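Local coordinates for sarcoplasmic calcium-binding protein (Branchiostoma lanceolatum, PDB 2SAS) that binds calcium ions through EF-hand loops and, like parvalbumins, seems more abundant in fast-contracting muscle, a distribution that by itself establishes no functional role, at residues A56-E59 and D60-R63; Q104-I107 and P108-F111; D157-R160 and Y161-L164. All coordinates share one frame; numbering follows the deposited sequence.

Interaction 1 of 3, residues A56-E59 and D60-R63; sequences ASLE and DEWR
E59 and R63 meet one turn apart on helix 48-69, the entering helix of the second EF-hand, which runs on into the calcium loop that begins at D70. The backbone N of R63 bonds to E59 O at 2.9 Å, and the R63 side chain then doubles back on the same carbonyl. Its chain starts anti to the backbone N (chi1 -180°) but bends at chi2 and chi3, which brings the guanidinium flat over E59 O, with the oxygen 3.8 Å above the plane and over its centre. The opposite charges stay apart, E59 OE1 lying 5.3 Å from R63 NH2, so any attraction between them acts without contact, along the exposed side of the helix. D60 also lies on that exposed side; its N bonds to A56 O, although the place of that oxygen is less sure.

The inward side is carried by L58 and E61, whose side chains run alongside each other and point the same way. The methyl CD2 of L58 comes to 3.8 Å from E61 OE1, an apolar flank for a buried carboxylate. The charge of E61 is met by R106 of helix 103-114, with N105 probably giving a further hydrogen bond. L58 packs on M35 of helix 28-42, and the indole of W62 meets F31 and K66, the latter in a cation-pi contact. One turn of the backbone ties L58 to W62: W62 N reaches L58 O at 2.8 Å with an almost perfectly straight N-H...O angle of 179°.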
ATOM      1  N   ALA A  56      -9.854 -24.644  12.136  1.00 16.97           N
ATOM      2  CA  ALA A  56     -10.894 -25.345  11.457  1.00 15.38           C
ATOM      3  C   ALA A  56     -11.651 -24.400  10.514  1.00 18.05           C
ATOM      4  O   ALA A  56     -11.959 -24.787   9.363  1.00 18.40           O
ATOM      5  CB  ALA A  56     -11.818 -26.104  12.358  1.00 12.25           C
ATOM      6  N   SER A  57     -11.889 -23.164  10.949  1.00 19.05           N
ATOM      7  CA  SER A  57     -12.581 -22.213  10.064  1.00 19.17           C
ATOM      8  C   SER A  57     -11.647 -21.750   8.959  1.00 18.85           C
ATOM      9  O   SER A  57     -12.176 -21.402   7.883  1.00 20.19           O
ATOM     10  CB  SER A  57     -13.282 -21.062  10.783  1.00 16.50           C
ATOM     11  OG  SER A  57     -12.479 -20.566  11.809  1.00 18.32           O
ATOM     12  N   LEU A  58     -10.352 -21.750   9.167  1.00 18.62           N
ATOM     13  CA  LEU A  58      -9.386 -21.350   8.122  1.00 18.90           C
ATOM     14  C   LEU A  58      -9.250 -22.489   7.096  1.00 20.23           C
ATOM     15  O   LEU A  58      -9.124 -22.322   5.872  1.00 19.85           O
ATOM     16  CB  LEU A  58      -8.065 -20.936   8.783  1.00 17.17           C
ATOM     17  CG  LEU A  58      -8.075 -19.613   9.566  1.00 17.52           C
ATOM     18  CD1 LEU A  58      -6.771 -19.266  10.238  1.00 15.70           C
ATOM     19  CD2 LEU A  58      -8.422 -18.484   8.586  1.00 18.17           C
ATOM     20  N   GLU A  59      -9.211 -23.711   7.627  1.00 20.17           N
ATOM     21  CA  GLU A  59      -9.089 -24.911   6.782  1.00 19.92           C
ATOM     22  C   GLU A  59     -10.263 -24.971   5.805  1.00 19.84           C
ATOM     23  O   GLU A  59     -10.130 -25.158   4.597  1.00 19.76           O
ATOM     24  CB  GLU A  59      -9.122 -26.160   7.688  1.00 17.97           C
ATOM     25  CG  GLU A  59      -7.753 -26.303   8.360  1.00 18.41           C
ATOM     26  CD  GLU A  59      -7.578 -27.471   9.260  1.00 18.22           C
ATOM     27  OE1 GLU A  59      -8.632 -27.977   9.652  1.00 21.76           O
ATOM     28  OE2 GLU A  59      -6.493 -27.866   9.587  1.00 20.60           O
ATOM     29  N   ASP A  60     -11.398 -24.803   6.389  1.00 20.10           N
ATOM     30  CA  ASP A  60     -12.732 -24.749   5.807  1.00 22.33           C
ATOM     31  C   ASP A  60     -12.785 -23.557   4.843  1.00 21.78           C
ATOM     32  O   ASP A  60     -13.417 -23.577   3.785  1.00 23.21           O
ATOM     33  CB  ASP A  60     -13.648 -24.654   7.022  1.00 26.62           C
ATOM     34  CG  ASP A  60     -14.990 -25.291   7.013  1.00 31.59           C
ATOM     35  OD1 ASP A  60     -15.683 -25.221   5.967  1.00 33.89           O
ATOM     36  OD2 ASP A  60     -15.355 -25.852   8.107  1.00 32.11           O
ATOM     37  N   GLU A  61     -12.103 -22.469   5.173  1.00 20.51           N
ATOM     38  CA  GLU A  61     -12.059 -21.318   4.270  1.00 19.78           C
ATOM     39  C   GLU A  61     -11.193 -21.688   3.053  1.00 19.52           C
ATOM     40  O   GLU A  61     -11.694 -21.606   1.869  1.00 20.57           O
ATOM     41  CB  GLU A  61     -11.558 -20.070   4.934  1.00 20.25           C
ATOM     42  CG  GLU A  61     -11.903 -18.749   4.278  1.00 22.26           C
ATOM     43  CD  GLU A  61     -11.058 -17.568   4.627  1.00 23.68           C
ATOM     44  OE1 GLU A  61     -10.782 -17.487   5.844  1.00 25.44           O
ATOM     45  OE2 GLU A  61     -10.684 -16.775   3.777  1.00 22.17           O
ATOM     46  N   TRP A  62      -9.989 -22.126   3.250  1.00 16.95           N
ATOM     47  CA  TRP A  62      -9.063 -22.517   2.186  1.00 18.50           C
ATOM     48  C   TRP A  62      -9.717 -23.523   1.215  1.00 21.22           C
ATOM     49  O   TRP A  62      -9.613 -23.443  -0.012  1.00 21.44           O
ATOM     50  CB  TRP A  62      -7.790 -23.121   2.767  1.00 16.87           C
ATOM     51  CG  TRP A  62      -6.842 -23.747   1.804  1.00 17.30           C
ATOM     52  CD1 TRP A  62      -6.272 -25.008   1.847  1.00 16.11           C
ATOM     53  CD2 TRP A  62      -6.373 -23.126   0.588  1.00 16.62           C
ATOM     54  NE1 TRP A  62      -5.437 -25.180   0.772  1.00 16.18           N
ATOM     55  CE2 TRP A  62      -5.492 -24.051  -0.019  1.00 18.83           C
ATOM     56  CE3 TRP A  62      -6.573 -21.887   0.009  1.00 13.44           C
ATOM     57  CZ2 TRP A  62      -4.816 -23.725  -1.193  1.00 19.09           C
ATOM     58  CZ3 TRP A  62      -5.932 -21.558  -1.142  1.00 16.33           C
ATOM     59  CH2 TRP A  62      -5.062 -22.484  -1.755  1.00 18.51           C
ATOM     60  N   ARG A  63     -10.389 -24.490   1.820  1.00 22.52           N
ATOM     61  CA  ARG A  63     -11.107 -25.539   1.106  1.00 23.21           C
ATOM     62  C   ARG A  63     -12.116 -24.924   0.154  1.00 23.41           C
ATOM     63  O   ARG A  63     -12.182 -25.303  -1.020  1.00 24.00           O
ATOM     64  CB  ARG A  63     -11.789 -26.491   2.071  1.00 25.89           C
ATOM     65  CG  ARG A  63     -12.579 -27.641   1.509  1.00 28.64           C
ATOM     66  CD  ARG A  63     -12.196 -28.940   2.174  1.00 31.22           C
ATOM     67  NE  ARG A  63     -10.814 -28.913   2.671  1.00 31.33           N
ATOM     68  CZ  ARG A  63     -10.552 -28.940   3.983  1.00 32.08           C
ATOM     69  NH1 ARG A  63     -11.559 -28.940   4.859  1.00 31.45           N
ATOM     70  NH2 ARG A  63      -9.296 -28.967   4.437  1.00 33.63           N
TER

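Interaction 2 of 3, residues Q104-I107 and P108-F111; sequences QNRI and PFLF
The entering helix of the third EF-hand, helix 103-114, is kinked at P108, one turn after Q104. With no hydrogen on its nitrogen, P108 cannot bond to the turn before, and it sets its CD 3.1 Å from Q104 O instead. The next rung is stretched too: F109 N reaches N105 O only in a weak bond of 3.4 Å. Regular bonding resumes beyond it, L110 N to R106 O and F111 N to I107 O, both at 2.9 Å.

R106 spans the kink. With chi1 at -178° its CG leaves beside the carbonyl carbon, and two bends further out carry the chain alongside F109. NH2 comes 3.2 Å from F109 CD1, with the guanidinium and ring planes 19° apart but the approach oblique. Lower down the chain, R106 CG rests against L110 CD2 at 3.7 Å.

The end of this buried arginine is held by E61 and, through NH1, by F17 O. F111, at the far end, reaches the calcium loop that begins at D115. F109 and L110 thus supply apolar flanks to R106, while its charge is met by a carboxylate and a carbonyl from elsewhere in the chain.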
ATOM      1  N   GLN A 104     -17.510 -15.385   3.686  1.00 24.82           N
ATOM      2  CA  GLN A 104     -18.289 -15.437   4.933  1.00 24.11           C
ATOM      3  C   GLN A 104     -17.355 -15.750   6.096  1.00 23.57           C
ATOM      4  O   GLN A 104     -17.728 -15.550   7.256  1.00 24.39           O
ATOM      5  CB  GLN A 104     -19.421 -16.462   4.848  1.00 25.53           C
ATOM      6  CG  GLN A 104     -20.252 -16.430   3.569  1.00 27.55           C
ATOM      7  CD  GLN A 104     -20.864 -15.064   3.304  1.00 30.06           C
ATOM      8  OE1 GLN A 104     -21.183 -14.324   4.243  1.00 31.22           O
ATOM      9  NE2 GLN A 104     -21.033 -14.716   2.027  1.00 29.75           N
ATOM     10  N   ASN A 105     -16.147 -16.250   5.831  1.00 22.44           N
ATOM     11  CA  ASN A 105     -15.216 -16.486   6.946  1.00 22.41           C
ATOM     12  C   ASN A 105     -14.133 -15.391   6.950  1.00 21.66           C
ATOM     13  O   ASN A 105     -13.533 -15.134   8.011  1.00 20.94           O
ATOM     14  CB  ASN A 105     -14.569 -17.862   7.001  1.00 23.72           C
ATOM     15  CG  ASN A 105     -13.771 -18.014   8.314  1.00 25.30           C
ATOM     16  OD1 ASN A 105     -14.399 -18.354   9.327  1.00 25.71           O
ATOM     17  ND2 ASN A 105     -12.451 -17.823   8.304  1.00 22.31           N
ATOM     18  N   ARG A 106     -13.874 -14.843   5.783  1.00 21.42           N
ATOM     19  CA  ARG A 106     -12.845 -13.779   5.630  1.00 21.43           C
ATOM     20  C   ARG A 106     -13.408 -12.520   6.299  1.00 22.59           C
ATOM     21  O   ARG A 106     -12.628 -11.921   7.080  1.00 22.79           O
ATOM     22  CB  ARG A 106     -12.374 -13.611   4.223  1.00 21.14           C
ATOM     23  CG  ARG A 106     -11.309 -12.635   3.775  1.00 22.24           C
ATOM     24  CD  ARG A 106      -9.914 -13.222   3.839  1.00 20.61           C
ATOM     25  NE  ARG A 106      -9.960 -14.264   4.867  1.00 20.99           N
ATOM     26  CZ  ARG A 106      -9.005 -14.475   5.767  1.00 21.04           C
ATOM     27  NH1 ARG A 106      -7.849 -13.840   5.652  1.00 20.57           N
ATOM     28  NH2 ARG A 106      -9.191 -15.366   6.743  1.00 20.13           N
ATOM     29  N   ILE A 107     -14.660 -12.156   6.039  1.00 21.98           N
ATOM     30  CA  ILE A 107     -15.297 -10.980   6.639  1.00 22.24           C
ATOM     31  C   ILE A 107     -15.178 -10.902   8.156  1.00 21.87           C
ATOM     32  O   ILE A 107     -14.564  -9.916   8.610  1.00 20.43           O
ATOM     33  CB  ILE A 107     -16.720 -10.667   6.104  1.00 22.51           C
ATOM     34  CG1 ILE A 107     -16.659 -10.161   4.628  1.00 20.71           C
ATOM     35  CG2 ILE A 107     -17.533  -9.670   6.973  1.00 21.58           C
ATOM     36  CD1 ILE A 107     -17.953 -10.696   3.855  1.00 20.85           C
ATOM     37  N   PRO A 108     -15.658 -11.847   8.937  1.00 23.25           N
ATOM     38  CA  PRO A 108     -15.565 -11.821  10.413  1.00 22.56           C
ATOM     39  C   PRO A 108     -14.158 -11.849  10.939  1.00 22.32           C
ATOM     40  O   PRO A 108     -13.808 -11.178  11.946  1.00 21.75           O
ATOM     41  CB  PRO A 108     -16.342 -13.052  10.875  1.00 23.98           C
ATOM     42  CG  PRO A 108     -16.246 -13.993   9.701  1.00 23.60           C
ATOM     43  CD  PRO A 108     -16.430 -13.043   8.483  1.00 23.76           C
ATOM     44  N   PHE A 109     -13.344 -12.609  10.233  1.00 21.42           N
ATOM     45  CA  PHE A 109     -11.900 -12.744  10.613  1.00 20.63           C
ATOM     46  C   PHE A 109     -11.235 -11.394  10.501  1.00 19.98           C
ATOM     47  O   PHE A 109     -10.474 -10.915  11.403  1.00 20.91           O
ATOM     48  CB  PHE A 109     -11.284 -13.920   9.842  1.00 19.33           C
ATOM     49  CG  PHE A 109      -9.831 -14.126  10.084  1.00 19.63           C
ATOM     50  CD1 PHE A 109      -8.876 -13.441   9.323  1.00 18.96           C
ATOM     51  CD2 PHE A 109      -9.442 -14.956  11.146  1.00 20.39           C
ATOM     52  CE1 PHE A 109      -7.509 -13.614   9.626  1.00 19.85           C
ATOM     53  CE2 PHE A 109      -8.090 -15.145  11.436  1.00 19.20           C
ATOM     54  CZ  PHE A 109      -7.147 -14.466  10.662  1.00 18.76           C
ATOM     55  N   LEU A 110     -11.438 -10.717   9.391  1.00 19.32           N
ATOM     56  CA  LEU A 110     -10.898  -9.373   9.174  1.00 19.17           C
ATOM     57  C   LEU A 110     -11.505  -8.400  10.178  1.00 19.36           C
ATOM     58  O   LEU A 110     -10.777  -7.600  10.771  1.00 20.83           O
ATOM     59  CB  LEU A 110     -11.251  -8.921   7.766  1.00 21.54           C
ATOM     60  CG  LEU A 110     -10.152  -8.963   6.708  1.00 22.10           C
ATOM     61  CD1 LEU A 110      -9.038  -9.882   7.168  1.00 21.34           C
ATOM     62  CD2 LEU A 110     -10.831  -9.379   5.423  1.00 21.10           C
ATOM     63  N   PHE A 111     -12.818  -8.474  10.387  1.00 19.08           N
ATOM     64  CA  PHE A 111     -13.421  -7.533  11.350  1.00 18.33           C
ATOM     65  C   PHE A 111     -12.852  -7.680  12.759  1.00 19.38           C
ATOM     66  O   PHE A 111     -12.525  -6.636  13.348  1.00 21.23           O
ATOM     67  CB  PHE A 111     -14.914  -7.575  11.400  1.00 16.24           C
ATOM     68  CG  PHE A 111     -15.540  -6.594  12.366  1.00 15.26           C
ATOM     69  CD1 PHE A 111     -15.642  -5.254  11.995  1.00 13.44           C
ATOM     70  CD2 PHE A 111     -16.093  -7.052  13.570  1.00 12.00           C
ATOM     71  CE1 PHE A 111     -16.258  -4.343  12.846  1.00 14.74           C
ATOM     72  CE2 PHE A 111     -16.747  -6.148  14.403  1.00 12.87           C
ATOM     73  CZ  PHE A 111     -16.808  -4.785  14.063  1.00 13.94           C
TER

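Interaction 3 of 3, residues D157-R160 and Y161-L164; sequences DLNR and YKEL
At the start of helix 158-170, the exiting helix of the fourth EF-hand, D157 O takes two backbone bonds, from R160 N at 2.9 Å and from Y161 N at 2.8 Å. D157 is also the N-cap: its carboxylate gives one oxygen to each of two amides of the first turn, OD2 to N159 N and OD1 to R160 N, both weakly.

R160 carries most of the side-chain contact and meets two residues of the following turn, E163 near NE and L164 near NH1, both on the same side of the guanidinium plane. E163 holds its CG anti to the carbonyl carbon (chi1 -56°) and extends beyond it, passing the arginine at about a right angle. OE1 makes a salt bridge with R160 NE at 3.3 Å, but the bond is weak and strongly bent, with the carboxylate and guanidinium planes 67° apart. L164 supplies the apolar half: its CD2 covers one face of the guanidinium, and its CD1 lies 3.4 Å from NH1. Both R160 and L164 also pack on I148 of helix 141-149, the partner helix of this EF-hand.

Elsewhere on the turn, Y161 turns inward onto I107, L110 and M114 of helix 103-114. K162, fully extended, starts its run across L158 with CG 3.2 Å from L158 O, and further along its CE passes 4.1 Å from L158 CD1.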
ATOM      1  N   ASP A 157     -19.783  -1.301  12.967  1.00 16.42           N
ATOM      2  CA  ASP A 157     -19.870  -2.658  13.537  1.00 18.50           C
ATOM      3  C   ASP A 157     -19.736  -3.658  12.377  1.00 20.45           C
ATOM      4  O   ASP A 157     -19.398  -3.250  11.231  1.00 21.11           O
ATOM      5  CB  ASP A 157     -21.145  -2.752  14.354  1.00 20.92           C
ATOM      6  CG  ASP A 157     -22.345  -2.953  13.446  1.00 21.80           C
ATOM      7  OD1 ASP A 157     -22.452  -2.163  12.512  1.00 22.66           O
ATOM      8  OD2 ASP A 157     -23.093  -3.918  13.665  1.00 26.20           O
ATOM      9  N   LEU A 158     -19.960  -4.931  12.660  1.00 20.61           N
ATOM     10  CA  LEU A 158     -19.874  -6.053  11.730  1.00 19.31           C
ATOM     11  C   LEU A 158     -20.821  -5.855  10.539  1.00 18.44           C
ATOM     12  O   LEU A 158     -20.388  -6.080   9.405  1.00 17.83           O
ATOM     13  CB  LEU A 158     -20.109  -7.367  12.440  1.00 18.81           C
ATOM     14  CG  LEU A 158     -19.352  -8.615  12.046  1.00 20.87           C
ATOM     15  CD1 LEU A 158     -20.233  -9.850  12.185  1.00 19.14           C
ATOM     16  CD2 LEU A 158     -18.707  -8.527  10.677  1.00 18.55           C
ATOM     17  N   ASN A 159     -22.046  -5.390  10.778  1.00 17.43           N
ATOM     18  CA  ASN A 159     -22.933  -5.177   9.627  1.00 17.44           C
ATOM     19  C   ASN A 159     -22.463  -4.005   8.793  1.00 17.68           C
ATOM     20  O   ASN A 159     -22.918  -3.972   7.636  1.00 20.09           O
ATOM     21  CB  ASN A 159     -24.415  -5.049   9.951  1.00 18.79           C
ATOM     22  CG  ASN A 159     -24.779  -6.252  10.794  1.00 21.91           C
ATOM     23  OD1 ASN A 159     -24.649  -6.118  12.022  1.00 26.23           O
ATOM     24  ND2 ASN A 159     -25.108  -7.361  10.153  1.00 23.01           N
ATOM     25  N   ARG A 160     -21.660  -3.128   9.346  1.00 16.58           N
ATOM     26  CA  ARG A 160     -21.168  -1.965   8.599  1.00 16.34           C
ATOM     27  C   ARG A 160     -19.976  -2.478   7.752  1.00 17.04           C
ATOM     28  O   ARG A 160     -19.917  -2.155   6.577  1.00 18.02           O
ATOM     29  CB  ARG A 160     -20.688  -0.837   9.485  1.00 15.35           C
ATOM     30  CG  ARG A 160     -21.071   0.538   8.961  1.00 16.59           C
ATOM     31  CD  ARG A 160     -20.589   0.797   7.609  1.00 16.80           C
ATOM     32  NE  ARG A 160     -21.463   1.700   6.823  1.00 19.67           N
ATOM     33  CZ  ARG A 160     -20.886   2.712   6.176  1.00 19.68           C
ATOM     34  NH1 ARG A 160     -19.578   2.867   6.463  1.00 25.52           N
ATOM     35  NH2 ARG A 160     -21.412   3.564   5.356  1.00 21.27           N
ATOM     36  N   TYR A 161     -19.189  -3.293   8.416  1.00 17.20           N
ATOM     37  CA  TYR A 161     -18.019  -3.934   7.888  1.00 19.60           C
ATOM     38  C   TYR A 161     -18.363  -4.692   6.577  1.00 18.93           C
ATOM     39  O   TYR A 161     -17.752  -4.366   5.552  1.00 18.76           O
ATOM     40  CB  TYR A 161     -17.276  -4.887   8.876  1.00 17.73           C
ATOM     41  CG  TYR A 161     -15.977  -5.242   8.190  1.00 19.55           C
ATOM     42  CD1 TYR A 161     -14.926  -4.326   8.132  1.00 18.52           C
ATOM     43  CD2 TYR A 161     -15.819  -6.476   7.542  1.00 21.59           C
ATOM     44  CE1 TYR A 161     -13.725  -4.660   7.532  1.00 17.88           C
ATOM     45  CE2 TYR A 161     -14.621  -6.810   6.912  1.00 19.40           C
ATOM     46  CZ  TYR A 161     -13.591  -5.894   6.891  1.00 19.05           C
ATOM     47  OH  TYR A 161     -12.457  -6.212   6.195  1.00 19.13           O
ATOM     48  N   LYS A 162     -19.257  -5.627   6.713  1.00 18.26           N
ATOM     49  CA  LYS A 162     -19.849  -6.454   5.706  1.00 19.30           C
ATOM     50  C   LYS A 162     -20.227  -5.614   4.462  1.00 19.59           C
ATOM     51  O   LYS A 162     -19.921  -6.062   3.366  1.00 19.68           O
ATOM     52  CB  LYS A 162     -21.159  -7.137   6.152  1.00 19.11           C
ATOM     53  CG  LYS A 162     -20.950  -8.296   7.160  1.00 20.63           C
ATOM     54  CD  LYS A 162     -22.286  -8.934   7.516  1.00 22.08           C
ATOM     55  CE  LYS A 162     -22.147 -10.062   8.532  1.00 22.63           C
ATOM     56  NZ  LYS A 162     -23.368 -10.916   8.510  1.00 22.13           N
ATOM     57  N   GLU A 163     -20.853  -4.472   4.670  1.00 19.92           N
ATOM     58  CA  GLU A 163     -21.332  -3.592   3.604  1.00 20.59           C
ATOM     59  C   GLU A 163     -20.160  -3.037   2.809  1.00 19.21           C
ATOM     60  O   GLU A 163     -20.194  -2.952   1.582  1.00 17.74           O
ATOM     61  CB  GLU A 163     -22.171  -2.391   4.097  1.00 22.93           C
ATOM     62  CG  GLU A 163     -23.411  -2.552   4.956  1.00 27.25           C
ATOM     63  CD  GLU A 163     -24.028  -1.288   5.535  1.00 30.49           C
ATOM     64  OE1 GLU A 163     -23.723  -0.142   5.210  1.00 29.00           O
ATOM     65  OE2 GLU A 163     -24.901  -1.505   6.432  1.00 30.27           O
ATOM     66  N   LEU A 164     -19.161  -2.603   3.587  1.00 17.30           N
ATOM     67  CA  LEU A 164     -17.958  -2.010   2.985  1.00 15.72           C
ATOM     68  C   LEU A 164     -17.119  -3.066   2.306  1.00 16.68           C
ATOM     69  O   LEU A 164     -16.618  -2.862   1.187  1.00 16.30           O
ATOM     70  CB  LEU A 164     -17.281  -1.196   4.063  1.00 15.71           C
ATOM     71  CG  LEU A 164     -18.095  -0.099   4.738  1.00 14.46           C
ATOM     72  CD1 LEU A 164     -17.380   0.310   6.020  1.00 15.51           C
ATOM     73  CD2 LEU A 164     -18.174   1.082   3.776  1.00 15.45           C
TER

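In the fold
Each contact lies along one EF-hand helix, the third beginning at its N-cap, and interaction 2 is the middle one, its centre about 6 Å from that of the chain, against about 15 Å for interaction 1 and 11 Å for interaction 3. It touches both neighbours. Toward 56-63 the join is mainly polar: E61 OE1 takes R106 NH2 at 2.8 Å and probably N105 ND2 at 3.0 Å. Toward 157-164 it is packing, Y161 lying against I107 O with its ring, L110 CB with its hydroxyl and F111 with its CB. Interactions 1 and 3 do not meet; each has a more exposed side bearing an arginine and a glutamate, whereas interaction 2 has no fully exposed residue.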